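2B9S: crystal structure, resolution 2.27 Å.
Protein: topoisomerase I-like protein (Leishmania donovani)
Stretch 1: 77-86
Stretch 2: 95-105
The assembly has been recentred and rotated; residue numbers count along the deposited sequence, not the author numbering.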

ATOM      1  N   PHE D  77       0.364 -20.435  -9.010  1.00 21.16           N
ATOM      2  CA  PHE D  77       1.393 -19.650  -9.647  1.00 24.13           C
ATOM      3  C   PHE D  77       1.844 -20.292 -10.966  1.00 24.58           C
ATOM      4  O   PHE D  77       1.894 -19.619 -11.998  1.00 22.93           O
ATOM      5  CB  PHE D  77       2.591 -19.450  -8.699  1.00 21.88           C
ATOM      6  CG  PHE D  77       3.638 -18.513  -9.248  1.00 22.22           C
ATOM      7  CD1 PHE D  77       4.714 -19.003 -10.022  1.00 22.58           C
ATOM      8  CD2 PHE D  77       3.554 -17.155  -9.016  1.00 19.93           C
ATOM      9  CE1 PHE D  77       5.677 -18.136 -10.558  1.00 20.43           C
ATOM     10  CE2 PHE D  77       4.521 -16.283  -9.545  1.00 20.98           C
ATOM     11  CZ  PHE D  77       5.579 -16.782 -10.321  1.00 20.06           C
ATOM     12  N   ARG D  78       2.135 -21.596 -10.901  1.00 25.01           N
ATOM     13  CA  ARG D  78       2.599 -22.396 -12.040  1.00 26.66           C
ATOM     14  C   ARG D  78       1.556 -22.486 -13.142  1.00 26.47           C
ATOM     15  O   ARG D  78       1.875 -22.380 -14.332  1.00 25.82           O
ATOM     16  CB  ARG D  78       2.961 -23.811 -11.578  1.00 26.67           C
ATOM     17  CG  ARG D  78       4.128 -23.879 -10.644  1.00 28.13           C
ATOM     18  CD  ARG D  78       4.282 -25.279 -10.067  1.00 29.81           C
ATOM     19  NE  ARG D  78       4.704 -26.254 -11.077  1.00 31.66           N
ATOM     20  CZ  ARG D  78       5.968 -26.519 -11.410  1.00 32.58           C
ATOM     21  NH1 ARG D  78       6.984 -25.885 -10.825  1.00 32.14           N
ATOM     22  NH2 ARG D  78       6.212 -27.437 -12.338  1.00 32.65           N
ATOM     23  N   ARG D  79       0.311 -22.671 -12.731  1.00 26.65           N
ATOM     24  CA  ARG D  79      -0.804 -22.720 -13.648  1.00 29.93           C
ATOM     25  C   ARG D  79      -1.004 -21.386 -14.367  1.00 27.88           C
ATOM     26  O   ARG D  79      -1.194 -21.350 -15.579  1.00 28.68           O
ATOM     27  CB  ARG D  79      -2.087 -23.182 -12.936  1.00 30.60           C
ATOM     28  CG  ARG D  79      -3.374 -22.579 -13.513  1.00 34.05           C
ATOM     29  CD  ARG D  79      -4.633 -23.420 -13.280  1.00 36.64           C
ATOM     30  NE  ARG D  79      -4.639 -24.101 -11.987  1.00 41.42           N
ATOM     31  CZ  ARG D  79      -5.015 -23.550 -10.832  1.00 43.29           C
ATOM     32  NH1 ARG D  79      -5.418 -22.280 -10.777  1.00 41.56           N
ATOM     33  NH2 ARG D  79      -4.970 -24.286  -9.723  1.00 44.57           N
ATOM     34  N   ASN D  80      -0.957 -20.291 -13.632  1.00 27.30           N
ATOM     35  CA  ASN D  80      -1.200 -18.987 -14.244  1.00 25.73           C
ATOM     36  C   ASN D  80      -0.080 -18.564 -15.182  1.00 23.36           C
ATOM     37  O   ASN D  80      -0.339 -18.011 -16.240  1.00 22.71           O
ATOM     38  CB  ASN D  80      -1.436 -17.935 -13.179  1.00 24.62           C
ATOM     39  CG  ASN D  80      -2.812 -18.020 -12.584  1.00 26.21           C
ATOM     40  OD1 ASN D  80      -3.778 -18.332 -13.280  1.00 25.16           O
ATOM     41  ND2 ASN D  80      -2.916 -17.742 -11.276  1.00 25.71           N
ATOM     42  N   PHE D  81       1.159 -18.827 -14.780  1.00 23.80           N
ATOM     43  CA  PHE D  81       2.316 -18.659 -15.665  1.00 23.98           C
ATOM     44  C   PHE D  81       2.159 -19.422 -16.989  1.00 23.91           C
ATOM     45  O   PHE D  81       2.351 -18.848 -18.061  1.00 24.12           O
ATOM     46  CB  PHE D  81       3.635 -19.065 -14.980  1.00 22.73           C
ATOM     47  CG  PHE D  81       4.713 -19.468 -15.973  1.00 23.27           C
ATOM     48  CD1 PHE D  81       5.404 -18.487 -16.723  1.00 23.46           C
ATOM     49  CD2 PHE D  81       4.978 -20.829 -16.226  1.00 20.50           C
ATOM     50  CE1 PHE D  81       6.360 -18.857 -17.688  1.00 21.40           C
ATOM     51  CE2 PHE D  81       5.913 -21.200 -17.167  1.00 20.16           C
ATOM     52  CZ  PHE D  81       6.619 -20.210 -17.900  1.00 22.62           C
ATOM     53  N   PHE D  82       1.817 -20.710 -16.899  1.00 24.89           N
ATOM     54  CA  PHE D  82       1.741 -21.602 -18.057  1.00 25.40           C
ATOM     55  C   PHE D  82       0.650 -21.159 -19.034  1.00 26.07           C
ATOM     56  O   PHE D  82       0.841 -21.216 -20.252  1.00 24.87           O
ATOM     57  CB  PHE D  82       1.553 -23.081 -17.613  1.00 26.37           C
ATOM     58  CG  PHE D  82       1.763 -24.103 -18.735  1.00 24.63           C
ATOM     59  CD1 PHE D  82       3.030 -24.297 -19.296  1.00 23.41           C
ATOM     60  CD2 PHE D  82       0.697 -24.852 -19.220  1.00 22.32           C
ATOM     61  CE1 PHE D  82       3.231 -25.222 -20.327  1.00 23.08           C
ATOM     62  CE2 PHE D  82       0.876 -25.776 -20.261  1.00 23.51           C
ATOM     63  CZ  PHE D  82       2.152 -25.962 -20.815  1.00 23.92           C
ATOM     64  N   GLU D  83      -0.479 -20.697 -18.494  1.00 26.90           N
ATOM     65  CA  GLU D  83      -1.558 -20.152 -19.312  1.00 26.87           C
ATOM     66  C   GLU D  83      -1.111 -18.881 -20.022  1.00 26.05           C
ATOM     67  O   GLU D  83      -1.312 -18.745 -21.216  1.00 28.72           O
ATOM     68  CB  GLU D  83      -2.846 -19.909 -18.470  1.00 26.93           C
ATOM     69  N   SER D  84      -0.475 -17.972 -19.294  1.00 26.11           N
ATOM     70  CA  SER D  84       0.087 -16.762 -19.886  1.00 26.65           C
ATOM     71  C   SER D  84       1.101 -17.071 -20.982  1.00 26.28           C
ATOM     72  O   SER D  84       1.045 -16.479 -22.061  1.00 25.71           O
ATOM     73  CB  SER D  84       0.725 -15.862 -18.822  1.00 28.77           C
ATOM     74  OG  SER D  84      -0.260 -15.210 -18.035  1.00 31.55           O
ATOM     75  N   TRP D  85       2.005 -18.009 -20.699  1.00 24.66           N
ATOM     76  CA  TRP D  85       3.081 -18.378 -21.610  1.00 25.05           C
ATOM     77  C   TRP D  85       2.554 -19.025 -22.893  1.00 26.25           C
ATOM     78  O   TRP D  85       2.999 -18.683 -23.991  1.00 28.19           O
ATOM     79  CB  TRP D  85       4.071 -19.301 -20.899  1.00 23.11           C
ATOM     80  CG  TRP D  85       5.343 -19.538 -21.637  1.00 22.58           C
ATOM     81  CD1 TRP D  85       6.056 -18.627 -22.383  1.00 21.83           C
ATOM     82  CD2 TRP D  85       6.084 -20.766 -21.691  1.00 23.32           C
ATOM     83  NE1 TRP D  85       7.177 -19.221 -22.906  1.00 21.69           N
ATOM     84  CE2 TRP D  85       7.222 -20.530 -22.500  1.00 22.19           C
ATOM     85  CE3 TRP D  85       5.878 -22.057 -21.159  1.00 22.53           C
ATOM     86  CZ2 TRP D  85       8.174 -21.527 -22.763  1.00 24.05           C
ATOM     87  CZ3 TRP D  85       6.823 -23.051 -21.437  1.00 22.92           C
ATOM     88  CH2 TRP D  85       7.959 -22.779 -22.223  1.00 22.45           C
ATOM     89  N   ARG D  86       1.609 -19.954 -22.735  1.00 27.99           N
ATOM     90  CA  ARG D  86       0.870 -20.592 -23.833  1.00 28.75           C
ATOM     91  C   ARG D  86       0.082 -19.648 -24.748  1.00 30.99           C
ATOM     92  O   ARG D  86      -0.060 -19.934 -25.939  1.00 31.16           O
ATOM     93  CB  ARG D  86      -0.103 -21.642 -23.277  1.00 28.50           C
ATOM     94  CG  ARG D  86       0.531 -22.948 -22.814  1.00 30.34           C
ATOM     95  CD  ARG D  86       1.078 -23.803 -23.962  1.00 30.43           C
ATOM     96  NE  ARG D  86       0.049 -24.166 -24.938  1.00 33.70           N
ATOM     97  CZ  ARG D  86      -0.770 -25.224 -24.855  1.00 33.37           C
ATOM     98  NH1 ARG D  86      -0.723 -26.059 -23.826  1.00 32.91           N
ATOM     99  NH2 ARG D  86      -1.655 -25.437 -25.812  1.00 31.54           N
ATOM    100  N   PRO D  95       5.250 -27.887 -29.717  1.00 29.60           N
ATOM    101  CA  PRO D  95       4.838 -29.097 -29.027  1.00 30.40           C
ATOM    102  C   PRO D  95       4.533 -28.977 -27.503  1.00 31.28           C
ATOM    103  O   PRO D  95       4.296 -30.011 -26.860  1.00 29.98           O
ATOM    104  CB  PRO D  95       6.049 -30.015 -29.258  1.00 30.27           C
ATOM    105  CG  PRO D  95       7.225 -29.062 -29.183  1.00 30.26           C
ATOM    106  CD  PRO D  95       6.719 -27.714 -29.659  1.00 30.14           C
ATOM    107  N   ILE D  96       4.533 -27.757 -26.947  1.00 30.30           N
ATOM    108  CA  ILE D  96       4.389 -27.534 -25.486  1.00 30.22           C
ATOM    109  C   ILE D  96       2.947 -27.781 -24.979  1.00 31.33           C
ATOM    110  O   ILE D  96       2.018 -27.034 -25.300  1.00 31.68           O
ATOM    111  CB  ILE D  96       4.882 -26.100 -25.051  1.00 29.72           C
ATOM    112  CG1 ILE D  96       6.195 -25.681 -25.759  1.00 29.22           C
ATOM    113  CG2 ILE D  96       4.974 -25.973 -23.546  1.00 28.86           C
ATOM    114  CD1 ILE D  96       7.445 -26.457 -25.384  1.00 28.74           C
ATOM    115  N   ARG D  97       2.749 -28.825 -24.181  1.00 31.83           N
ATOM    116  CA  ARG D  97       1.380 -29.150 -23.720  1.00 31.75           C
ATOM    117  C   ARG D  97       1.268 -29.269 -22.203  1.00 31.59           C
ATOM    118  O   ARG D  97       0.180 -29.142 -21.636  1.00 31.74           O
ATOM    119  CB  ARG D  97       0.853 -30.429 -24.415  1.00 31.90           C
ATOM    120  N   ARG D  98       2.402 -29.503 -21.551  1.00 31.66           N
ATOM    121  CA  ARG D  98       2.432 -29.723 -20.121  1.00 32.00           C
ATOM    122  C   ARG D  98       3.698 -29.140 -19.522  1.00 30.66           C
ATOM    123  O   ARG D  98       4.799 -29.465 -19.961  1.00 32.31           O
ATOM    124  CB  ARG D  98       2.306 -31.253 -19.798  1.00 31.49           C
ATOM    125  N   LEU D  99       3.524 -28.284 -18.516  1.00 29.51           N
ATOM    126  CA  LEU D  99       4.618 -27.650 -17.769  1.00 29.62           C
ATOM    127  C   LEU D  99       5.604 -28.646 -17.157  1.00 29.47           C
ATOM    128  O   LEU D  99       6.801 -28.354 -17.042  1.00 27.37           O
ATOM    129  CB  LEU D  99       4.038 -26.789 -16.640  1.00 30.27           C
ATOM    130  CG  LEU D  99       4.651 -25.455 -16.179  1.00 32.27           C
ATOM    131  CD1 LEU D  99       4.542 -25.324 -14.664  1.00 31.05           C
ATOM    132  CD2 LEU D  99       6.092 -25.204 -16.609  1.00 32.82           C
ATOM    133  N   GLU D 100       5.083 -29.802 -16.739  1.00 29.99           N
ATOM    134  CA  GLU D 100       5.865 -30.871 -16.098  1.00 30.04           C
ATOM    135  C   GLU D 100       6.995 -31.366 -17.010  1.00 30.52           C
ATOM    136  O   GLU D 100       8.067 -31.757 -16.538  1.00 31.27           O
ATOM    137  CB  GLU D 100       4.927 -32.052 -15.678  1.00 29.82           C
ATOM    138  N   LEU D 101       6.753 -31.314 -18.319  1.00 30.57           N
ATOM    139  CA  LEU D 101       7.708 -31.786 -19.324  1.00 30.74           C
ATOM    140  C   LEU D 101       8.681 -30.713 -19.828  1.00 29.78           C
ATOM    141  O   LEU D 101       9.520 -31.002 -20.686  1.00 29.31           O
ATOM    142  CB  LEU D 101       6.955 -32.417 -20.509  1.00 31.53           C
ATOM    143  CG  LEU D 101       6.127 -33.667 -20.205  1.00 32.25           C
ATOM    144  CD1 LEU D 101       5.547 -34.211 -21.491  1.00 33.36           C
ATOM    145  CD2 LEU D 101       6.982 -34.725 -19.517  1.00 32.11           C
ATOM    146  N   CYS D 102       8.570 -29.491 -19.300  1.00 28.14           N
ATOM    147  CA  CYS D 102       9.470 -28.390 -19.657  1.00 26.92           C
ATOM    148  C   CYS D 102      10.670 -28.389 -18.746  1.00 27.85           C
ATOM    149  O   CYS D 102      10.507 -28.383 -17.535  1.00 32.53           O
ATOM    150  CB  CYS D 102       8.781 -27.036 -19.506  1.00 24.16           C
ATOM    151  SG  CYS D 102       7.377 -26.741 -20.543  1.00 24.84           S
ATOM    152  N   ASP D 103      11.874 -28.356 -19.310  1.00 28.39           N
ATOM    153  CA  ASP D 103      13.093 -28.283 -18.514  1.00 26.46           C
ATOM    154  C   ASP D 103      13.778 -26.943 -18.768  1.00 27.35           C
ATOM    155  O   ASP D 103      14.310 -26.696 -19.845  1.00 26.53           O
ATOM    156  CB  ASP D 103      14.008 -29.440 -18.890  1.00 27.13           C
ATOM    157  CG  ASP D 103      15.209 -29.591 -17.976  1.00 26.16           C
ATOM    158  OD1 ASP D 103      15.558 -28.668 -17.212  1.00 27.48           O
ATOM    159  OD2 ASP D 103      15.829 -30.664 -18.044  1.00 27.34           O
ATOM    160  N   PHE D 104      13.763 -26.089 -17.752  1.00 27.43           N
ATOM    161  CA  PHE D 104      14.264 -24.723 -17.838  1.00 26.75           C
ATOM    162  C   PHE D 104      15.694 -24.577 -17.397  1.00 26.30           C
ATOM    163  O   PHE D 104      16.191 -23.465 -17.287  1.00 28.33           O
ATOM    164  CB  PHE D 104      13.413 -23.804 -16.966  1.00 25.78           C
ATOM    165  CG  PHE D 104      11.985 -23.699 -17.399  1.00 25.10           C
ATOM    166  CD1 PHE D 104      11.607 -22.759 -18.363  1.00 22.74           C
ATOM    167  CD2 PHE D 104      10.999 -24.513 -16.811  1.00 24.90           C
ATOM    168  CE1 PHE D 104      10.284 -22.645 -18.764  1.00 20.99           C
ATOM    169  CE2 PHE D 104       9.649 -24.406 -17.211  1.00 22.72           C
ATOM    170  CZ  PHE D 104       9.297 -23.465 -18.190  1.00 23.22           C
ATOM    171  N   GLU D 105      16.364 -25.698 -17.160  1.00 28.62           N
ATOM    172  CA  GLU D 105      17.695 -25.703 -16.546  1.00 28.23           C
ATOM    173  C   GLU D 105      18.790 -24.908 -17.303  1.00 27.73           C
ATOM    174  O   GLU D 105      19.570 -24.177 -16.666  1.00 28.21           O
ATOM    175  CB  GLU D 105      18.126 -27.149 -16.229  1.00 29.50           C
ATOM    176  CG  GLU D 105      19.266 -27.275 -15.219  1.00 31.36           C
ATOM    177  CD  GLU D 105      18.985 -26.588 -13.848  1.00 34.63           C
ATOM    178  OE1 GLU D 105      17.821 -26.266 -13.496  1.00 34.24           O
ATOM    179  OE2 GLU D 105      19.959 -26.377 -13.107  1.00 35.71           O
TER

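The contact between helix 77-86 and the segment 95-105 is an apolar packing of aromatic side chains against a largely irregular chain, with no hydrogen bond across it among the modelled atoms. It illustrates how one helical face can pack against a loop: Arg-78, Phe-81, Phe-82 and Trp-85 all direct their CA-to-CB bonds toward the partner. Together the stretches bury 487 Å², both sides summed.

Leu-99, in a short 3-10 turn, contributes the largest covered area. Leu-99 CB lies over the Phe-82 ring, 4.2 Å from the centroid, in a CH-pi contact, while Leu-99 CD2 meets the edge of Phe-81 at CE2 (4.0 Å) and Leu-99 CD1 sits over the guanidinium face of Arg-78, 3.6 Å from Arg-78 NH2. A branched aliphatic side chain suits a site bordered by three flat groups.

Further along, Ile-96 CG2 approaches both Phe-82 CE1 (3.7 Å) and Trp-85 CZ3 (4.1 Å), so one methyl serves two rings. Cys-102 SG lies at the edge of the Trp-85 ring, 3.8 Å from Trp-85 CZ3, and Phe-104 CZ packs obliquely at 4.1 Å from that same Trp-85 CZ3. Phe-81, Trp-85, Ile-96 and Phe-104 are buried, where large apolar groups fill space without polar partners; Trp-85 NE1 bonds elsewhere in the structure.

Partly exposed positions suit the charged ends of Arg-78 and Arg-86. Arg-86 NH1, 3.3 Å from Ile-96 O, has poor hydrogen-bonding geometry.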